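Local coordinates for pentatricopeptide repeat-containing protein 10, chloroplastic (Zea mays, PDB 4M59) that binds specific intergenic RNA regions at the chloroplast atpH 5'-UTR and psaJ 3'-UTR and acts as a barrier to RNA decay, at residues Val137-Leu141 / Val142-Val146; Ala163-Asp166 / Glu167-Ala171. The protein carries 4 engineered substitutions. All coordinates share one frame; numbering follows the deposited sequence.

Contact 1. Residues Val137-Leu141 / Val142-Val146. With nucleotides of chain D.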
ATOM      1  N   VAL A 137     -24.324 -43.715   4.149  1.00 85.71           N
ATOM      2  CA  VAL A 137     -24.582 -42.526   4.928  1.00 84.20           C
ATOM      3  C   VAL A 137     -25.430 -41.611   4.076  1.00 83.92           C
ATOM      4  O   VAL A 137     -25.231 -41.508   2.874  1.00 83.09           O
ATOM      5  CB  VAL A 137     -23.293 -41.815   5.315  1.00 81.20           C
ATOM      6  CG1 VAL A 137     -23.593 -40.593   6.130  1.00 80.47           C
ATOM      7  CG2 VAL A 137     -22.415 -42.741   6.099  1.00 81.85           C
ATOM      8  N   ALA A 138     -26.400 -40.964   4.695  1.00 72.50           N
ATOM      9  CA  ALA A 138     -27.247 -40.037   3.986  1.00 72.50           C
ATOM     10  C   ALA A 138     -26.733 -38.649   4.220  1.00 69.55           C
ATOM     11  O   ALA A 138     -26.696 -38.194   5.344  1.00 69.55           O
ATOM     12  CB  ALA A 138     -28.649 -40.154   4.468  1.00 71.47           C
ATOM     13  N   PRO A 139     -26.313 -37.981   3.156  1.00 54.57           N
ATOM     14  CA  PRO A 139     -25.835 -36.613   3.254  1.00 52.81           C
ATOM     15  C   PRO A 139     -26.920 -35.647   3.681  1.00 54.25           C
ATOM     16  O   PRO A 139     -28.094 -35.879   3.430  1.00 56.29           O
ATOM     17  CB  PRO A 139     -25.366 -36.315   1.838  1.00 51.43           C
ATOM     18  CG  PRO A 139     -25.881 -37.374   1.008  1.00 52.81           C
ATOM     19  CD  PRO A 139     -26.050 -38.554   1.836  1.00 54.59           C
ATOM     20  N   THR A 140     -26.522 -34.577   4.350  1.00 68.03           N
ATOM     21  CA  THR A 140     -27.467 -33.559   4.760  1.00 70.43           C
ATOM     22  C   THR A 140     -27.337 -32.371   3.848  1.00 70.10           C
ATOM     23  O   THR A 140     -26.593 -32.405   2.885  1.00 67.87           O
ATOM     24  CB  THR A 140     -27.243 -33.097   6.202  1.00 71.22           C
ATOM     25  OG1 THR A 140     -26.510 -31.875   6.209  1.00 72.39           O
ATOM     26  CG2 THR A 140     -26.503 -34.132   6.988  1.00 70.33           C
ATOM     27  N   LEU A 141     -28.062 -31.315   4.168  1.00 57.29           N
ATOM     28  CA  LEU A 141     -28.163 -30.164   3.304  1.00 59.12           C
ATOM     29  C   LEU A 141     -26.822 -29.516   3.121  1.00 58.60           C
ATOM     30  O   LEU A 141     -26.398 -29.233   2.017  1.00 56.81           O
ATOM     31  CB  LEU A 141     -29.122 -29.157   3.911  1.00 65.05           C
ATOM     32  CG  LEU A 141     -29.406 -27.927   3.064  1.00 67.94           C
ATOM     33  CD1 LEU A 141     -30.173 -28.316   1.845  1.00 65.76           C
ATOM     34  CD2 LEU A 141     -30.165 -26.907   3.846  1.00 72.83           C
ATOM     35  N   VAL A 142     -26.153 -29.281   4.233  1.00 61.38           N
ATOM     36  CA  VAL A 142     -24.846 -28.678   4.228  1.00 60.69           C
ATOM     37  C   VAL A 142     -23.847 -29.564   3.515  1.00 54.49           C
ATOM     38  O   VAL A 142     -22.945 -29.087   2.850  1.00 52.54           O
ATOM     39  CB  VAL A 142     -24.400 -28.424   5.636  1.00 59.95           C
ATOM     40  CG1 VAL A 142     -23.109 -27.695   5.658  1.00 59.15           C
ATOM     41  CG2 VAL A 142     -25.433 -27.611   6.325  1.00 67.21           C
ATOM     42  N   THR A 143     -24.026 -30.863   3.632  1.00 60.30           N
ATOM     43  CA  THR A 143     -23.198 -31.787   2.896  1.00 56.50           C
ATOM     44  C   THR A 143     -23.405 -31.604   1.404  1.00 55.77           C
ATOM     45  O   THR A 143     -22.453 -31.485   0.657  1.00 54.39           O
ATOM     46  CB  THR A 143     -23.485 -33.233   3.302  1.00 57.11           C
ATOM     47  OG1 THR A 143     -23.293 -33.372   4.708  1.00 58.10           O
ATOM     48  CG2 THR A 143     -22.547 -34.166   2.612  1.00 55.58           C
ATOM     49  N   TYR A 144     -24.655 -31.578   0.972  1.00 55.76           N
ATOM     50  CA  TYR A 144     -24.935 -31.416  -0.436  1.00 55.56           C
ATOM     51  C   TYR A 144     -24.424 -30.072  -0.885  1.00 55.92           C
ATOM     52  O   TYR A 144     -23.927 -29.933  -1.980  1.00 54.97           O
ATOM     53  CB  TYR A 144     -26.434 -31.500  -0.711  1.00 59.14           C
ATOM     54  CG  TYR A 144     -27.032 -32.884  -0.723  1.00 59.46           C
ATOM     55  CD1 TYR A 144     -26.961 -33.683  -1.844  1.00 59.02           C
ATOM     56  CD2 TYR A 144     -27.707 -33.372   0.371  1.00 60.77           C
ATOM     57  CE1 TYR A 144     -27.520 -34.934  -1.855  1.00 60.32           C
ATOM     58  CE2 TYR A 144     -28.262 -34.618   0.361  1.00 61.81           C
ATOM     59  CZ  TYR A 144     -28.169 -35.394  -0.749  1.00 61.79           C
ATOM     60  OH  TYR A 144     -28.728 -36.642  -0.740  1.00 64.14           O
ATOM     61  N   ASN A 145     -24.543 -29.084  -0.021  1.00 44.73           N
ATOM     62  CA  ASN A 145     -24.147 -27.732  -0.365  1.00 46.23           C
ATOM     63  C   ASN A 145     -22.642 -27.552  -0.473  1.00 43.31           C
ATOM     64  O   ASN A 145     -22.157 -26.811  -1.312  1.00 42.94           O
ATOM     65  CB  ASN A 145     -24.711 -26.744   0.651  1.00 48.04           C
ATOM     66  CG  ASN A 145     -26.165 -26.446   0.432  1.00 52.88           C
ATOM     67  OD1 ASN A 145     -26.686 -26.624  -0.648  1.00 51.82           O
ATOM     68  ND2 ASN A 145     -26.820 -25.961   1.457  1.00 58.68           N
ATOM     69  N   VAL A 146     -21.910 -28.221   0.396  1.00 52.57           N
ATOM     70  CA  VAL A 146     -20.473 -28.171   0.333  1.00 50.68           C
ATOM     71  C   VAL A 146     -19.994 -28.738  -0.971  1.00 49.56           C
ATOM     72  O   VAL A 146     -19.188 -28.141  -1.655  1.00 49.93           O
ATOM     73  CB  VAL A 146     -19.860 -28.956   1.463  1.00 49.46           C
ATOM     74  CG1 VAL A 146     -18.475 -29.349   1.133  1.00 48.18           C
ATOM     75  CG2 VAL A 146     -19.869 -28.130   2.690  1.00 51.73           C
TER
ATOM     76  P     U D   2     -18.863 -23.338   8.411  1.00 79.90           P
ATOM     77  OP1   U D   2     -17.646 -22.543   8.100  1.00 68.54           O
ATOM     78  OP2   U D   2     -19.930 -22.743   9.249  1.00 71.55           O
ATOM     79  O5'   U D   2     -19.508 -23.787   7.024  1.00 69.34           O
ATOM     80  C5'   U D   2     -18.764 -24.539   6.077  1.00 72.24           C
ATOM     81  C4'   U D   2     -19.501 -24.645   4.766  1.00 64.76           C
ATOM     82  O4'   U D   2     -20.776 -25.301   4.972  1.00 66.68           O
ATOM     83  C3'   U D   2     -19.866 -23.320   4.113  1.00 57.81           C
ATOM     84  O3'   U D   2     -18.782 -22.759   3.392  1.00 63.85           O
ATOM     85  C2'   U D   2     -21.074 -23.682   3.253  1.00 58.30           C
ATOM     86  O2'   U D   2     -20.664 -24.274   2.029  1.00 53.52           O
ATOM     87  C1'   U D   2     -21.753 -24.754   4.109  1.00 56.72           C
ATOM     88  N1    U D   2     -22.862 -24.217   4.933  1.00 66.74           N
ATOM     89  C2    U D   2     -24.156 -24.339   4.455  1.00 63.95           C
ATOM     90  O2    U D   2     -24.425 -24.860   3.387  1.00 64.95           O
ATOM     91  N3    U D   2     -25.138 -23.827   5.271  1.00 60.67           N
ATOM     92  C4    U D   2     -24.959 -23.221   6.494  1.00 57.37           C
ATOM     93  O4    U D   2     -25.934 -22.805   7.118  1.00 75.50           O
ATOM     94  C5    U D   2     -23.600 -23.131   6.921  1.00 59.63           C
ATOM     95  C6    U D   2     -22.623 -23.623   6.152  1.00 69.55           C
ATOM     96  O5'   G D   1     -20.589 -25.080  12.215  0.81100.25           O
ATOM     97  C5'   G D   1     -19.239 -25.518  12.145  1.00 87.48           C
ATOM     98  C4'   G D   1     -18.978 -26.310  10.886  1.00 80.51           C
ATOM     99  O4'   G D   1     -19.766 -27.535  10.900  1.00 85.13           O
ATOM    100  C3'   G D   1     -19.371 -25.629   9.580  1.00 85.11           C
ATOM    101  O3'   G D   1     -18.401 -24.712   9.109  1.00 85.74           O
ATOM    102  C2'   G D   1     -19.581 -26.814   8.649  1.00 86.87           C
ATOM    103  O2'   G D   1     -18.329 -27.330   8.217  1.00 77.81           O
ATOM    104  C1'   G D   1     -20.225 -27.824   9.596  1.00 87.23           C
ATOM    105  N9    G D   1     -21.704 -27.747   9.579  1.00 91.04           N
ATOM    106  C8    G D   1     -22.484 -26.626   9.749  1.00 87.53           C
ATOM    107  N7    G D   1     -23.764 -26.855   9.699  1.00 76.28           N
ATOM    108  C5    G D   1     -23.847 -28.221   9.495  1.00 84.46           C
ATOM    109  C6    G D   1     -24.990 -29.045   9.358  1.00 92.37           C
ATOM    110  O6    G D   1     -26.180 -28.719   9.391  0.75108.88           O
ATOM    111  N1    G D   1     -24.637 -30.372   9.163  1.00 87.83           N
ATOM    112  C2    G D   1     -23.353 -30.852   9.107  1.00 89.40           C
ATOM    113  N2    G D   1     -23.247 -32.175   8.907  1.00 88.43           N
ATOM    114  N3    G D   1     -22.272 -30.093   9.236  1.00 80.53           N
ATOM    115  C4    G D   1     -22.589 -28.793   9.433  1.00 86.73           C
TER

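Contact 2. Residues Ala163-Asp166 / Glu167-Ala171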
ATOM      1  N   ALA A 163     -27.393 -32.774 -11.908  1.00 76.16           N
ATOM      2  CA  ALA A 163     -27.636 -34.144 -11.501  1.00 76.45           C
ATOM      3  C   ALA A 163     -27.697 -34.312  -9.998  1.00 75.36           C
ATOM      4  O   ALA A 163     -28.434 -35.144  -9.506  1.00 76.70           O
ATOM      5  CB  ALA A 163     -26.590 -35.047 -12.068  1.00 72.57           C
ATOM      6  N   LEU A 164     -26.921 -33.528  -9.270  1.00 66.22           N
ATOM      7  CA  LEU A 164     -26.887 -33.660  -7.828  1.00 65.19           C
ATOM      8  C   LEU A 164     -28.040 -32.918  -7.227  1.00 65.96           C
ATOM      9  O   LEU A 164     -28.496 -33.242  -6.139  1.00 66.08           O
ATOM     10  CB  LEU A 164     -25.587 -33.119  -7.270  1.00 61.62           C
ATOM     11  CG  LEU A 164     -25.390 -33.298  -5.773  1.00 60.56           C
ATOM     12  CD1 LEU A 164     -25.242 -34.750  -5.430  1.00 60.74           C
ATOM     13  CD2 LEU A 164     -24.184 -32.543  -5.332  1.00 59.28           C
ATOM     14  N   LEU A 165     -28.504 -31.904  -7.932  1.00 64.49           N
ATOM     15  CA  LEU A 165     -29.679 -31.188  -7.501  1.00 66.16           C
ATOM     16  C   LEU A 165     -30.843 -32.147  -7.478  1.00 67.67           C
ATOM     17  O   LEU A 165     -31.608 -32.174  -6.532  1.00 68.72           O
ATOM     18  CB  LEU A 165     -29.965 -30.027  -8.434  1.00 60.41           C
ATOM     19  CG  LEU A 165     -29.167 -28.759  -8.170  1.00 60.53           C
ATOM     20  CD1 LEU A 165     -29.333 -27.811  -9.310  1.00 62.56           C
ATOM     21  CD2 LEU A 165     -29.639 -28.127  -6.905  1.00 62.61           C
ATOM     22  N   ASP A 166     -30.950 -32.957  -8.523  0.85 92.45           N
ATOM     23  CA  ASP A 166     -31.985 -33.971  -8.588  0.85 95.54           C
ATOM     24  C   ASP A 166     -31.914 -34.946  -7.424  0.85 96.10           C
ATOM     25  O   ASP A 166     -32.887 -35.118  -6.706  0.85 98.38           O
ATOM     26  CB  ASP A 166     -31.915 -34.734  -9.904  0.85104.00           C
ATOM     27  CG  ASP A 166     -32.382 -33.909 -11.076  0.85104.75           C
ATOM     28  OD1 ASP A 166     -32.944 -32.825 -10.853  0.85104.46           O
ATOM     29  OD2 ASP A 166     -32.190 -34.347 -12.220  0.85105.93           O
ATOM     30  N   GLU A 167     -30.758 -35.570  -7.240  1.00 98.15           N
ATOM     31  CA  GLU A 167     -30.566 -36.528  -6.155  1.00 98.63           C
ATOM     32  C   GLU A 167     -31.005 -35.958  -4.813  1.00 98.34           C
ATOM     33  O   GLU A 167     -31.851 -36.532  -4.132  1.00101.03           O
ATOM     34  CB  GLU A 167     -29.105 -36.967  -6.080  1.00104.86           C
ATOM     35  CG  GLU A 167     -28.489 -37.335  -7.418  1.00105.01           C
ATOM     36  CD  GLU A 167     -27.035 -37.744  -7.288  1.00103.07           C
ATOM     37  OE1 GLU A 167     -26.594 -38.019  -6.153  1.00102.05           O
ATOM     38  OE2 GLU A 167     -26.334 -37.791  -8.320  1.00102.85           O
ATOM     39  N   MET A 168     -30.417 -34.827  -4.430  1.00 82.11           N
ATOM     40  CA  MET A 168     -30.718 -34.213  -3.141  1.00 81.95           C
ATOM     41  C   MET A 168     -32.204 -33.902  -2.998  1.00 85.09           C
ATOM     42  O   MET A 168     -32.773 -34.041  -1.916  1.00 86.82           O
ATOM     43  CB  MET A 168     -29.875 -32.955  -2.928  1.00 73.33           C
ATOM     44  CG  MET A 168     -30.406 -31.711  -3.618  1.00 74.57           C
ATOM     45  SD  MET A 168     -29.372 -30.270  -3.303  1.00 73.83           S
ATOM     46  CE  MET A 168     -29.879 -29.844  -1.641  1.00 76.08           C
ATOM     47  N   ARG A 169     -32.825 -33.485  -4.093  1.00 79.64           N
ATOM     48  CA  ARG A 169     -34.254 -33.207  -4.100  1.00 83.10           C
ATOM     49  C   ARG A 169     -35.041 -34.512  -4.131  1.00 86.90           C
ATOM     50  O   ARG A 169     -36.216 -34.553  -3.768  1.00 90.52           O
ATOM     51  CB  ARG A 169     -34.629 -32.337  -5.299  1.00 83.75           C
ATOM     52  CG  ARG A 169     -34.589 -30.844  -5.016  1.00 83.13           C
ATOM     53  CD  ARG A 169     -35.474 -30.075  -5.978  1.00 85.07           C
ATOM     54  NE  ARG A 169     -34.697 -29.298  -6.936  1.00 84.02           N
ATOM     55  CZ  ARG A 169     -34.682 -27.970  -6.984  1.00 84.93           C
ATOM     56  NH1 ARG A 169     -33.943 -27.346  -7.890  1.00 84.41           N
ATOM     57  NH2 ARG A 169     -35.401 -27.264  -6.123  1.00 86.80           N
ATOM     58  N   ALA A 170     -34.379 -35.579  -4.568  1.00 85.94           N
ATOM     59  CA  ALA A 170     -34.996 -36.895  -4.633  1.00 89.74           C
ATOM     60  C   ALA A 170     -34.858 -37.637  -3.311  1.00 90.47           C
ATOM     61  O   ALA A 170     -35.459 -38.693  -3.120  1.00 94.16           O
ATOM     62  CB  ALA A 170     -34.393 -37.706  -5.765  1.00 94.94           C
ATOM     63  N   ALA A 171     -34.063 -37.083  -2.401  1.00 83.85           N
ATOM     64  CA  ALA A 171     -33.881 -37.676  -1.094  1.00 84.41           C
ATOM     65  C   ALA A 171     -34.661 -36.827  -0.142  1.00 85.71           C
ATOM     66  O   ALA A 171     -34.480 -36.883   1.068  1.00 85.71           O
ATOM     67  CB  ALA A 171     -32.441 -37.693  -0.717  1.00 75.99           C
TER

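Contact 1. Residues Val137-Leu141 / Val142-Val146
Pro139 lies over one face of the Tyr144 ring, its CB 4.0 Å from the ring centroid and 26° off the normal, a CH-pi contact displaced toward the rim. Further out on the same two side chains, Pro139 CG packs 3.5 Å from Tyr144 CZ. The Leu141 backbone N sits at the ring's edge, close to its plane. Next to this CH-pi contact the helix begins: Thr140 is the N-cap, its OG1 taking a weak bond from Val142 N at 3.3 Å, and Thr140 O receives Tyr144 N at 2.8 Å. Val142 is set between the first two nucleotides of RNA chain D. Its CG1, anti to the backbone N (chi1 -175°), meets U2 of chain D at O4' from 3.4 Å; the other methyl, CG2, comes to 3.3 Å from O6 of G1 of chain D, above the face of the base near C6. One turn on, Asn145 ND2 donates to O2 of U2 of chain D at 3.3 Å and 144°. Bonds from Asn145 OD1 to Thr179 and from ND2 to Asp176 fix the amide's rotation, and an asparagine-aspartate pair facing uracil matches the PPR recognition code. Among its neighbours, Pro139 rests on Phe129 and Leu132 of helix 122-132, Thr143 reaches Val106 and Thr110 of helix 106-117, and Tyr144 turns toward helix 158-170.

Contact 2. Residues Ala163-Asp166 / Glu167-Ala171
The Leu164 and Glu167 chains, one turn apart, are set nearly perpendicular: Leu164 CD1 comes up to Glu167 OE1 at 3.6 Å, a methyl beside a carboxylate oxygen. The Leu165 and Met168 chains instead run alongside each other in a common direction, with Leu165 CD2 4.2 Å from Met168 SD. Met168 CG stands between the backbone N and the carbonyl carbon (chi1 81°), which brings it over the preceding turn, 3.2 Å from Leu165 O; the chain then bends at its third torsion (-77°) and carries the methyl end away. Regular helix bonds hold this spacing, Met168 N to Leu164 O at 3.0 Å and Arg169 N to Leu165 O also at 3.0 Å, while Ala170 N to Asp166 O is weak. Glu167 extends beyond CG back past Ala163, and its OE1 makes a salt bridge with Arg133, which follows helix 122-132. An alanine in place of Glu167 is likely to leave Arg133 without this carboxylate and take away the chain that packs beside Leu164 CD1. The segment is ordinary packing within helix 158-170 of a helical PPR array: Leu164 touches Tyr151 and Met168 meets Leu141 and Tyr144, all on helix 141-151, whereas Leu165 and Arg169 lean on Phe199 and Leu203 of helix 193-204.

In the fold
Contact 1 spans the loop leading into helix 141-151 and its first turns; contact 2 lies at the C-terminal part of helix 158-170, the next helix. Both helices fall in the third predicted PPR repeat, and the contact centres lie about 11 Å apart. They meet directly through packing: Tyr144 CD1 comes to 3.2 Å from Met168 CB, and Leu141 CD1 to 3.8 Å from Met168 CE. Contact 1 is the more buried and faces the RNA, joining a helix cap to a valine between two nucleotides and an asparagine hydrogen-bonded to uracil. Contact 2 mixes buried leucine and methionine with exposed residues and a glutamate in a salt bridge with Arg133 outside the contact; its nearest atom stays about 9 Å from the nucleic acid.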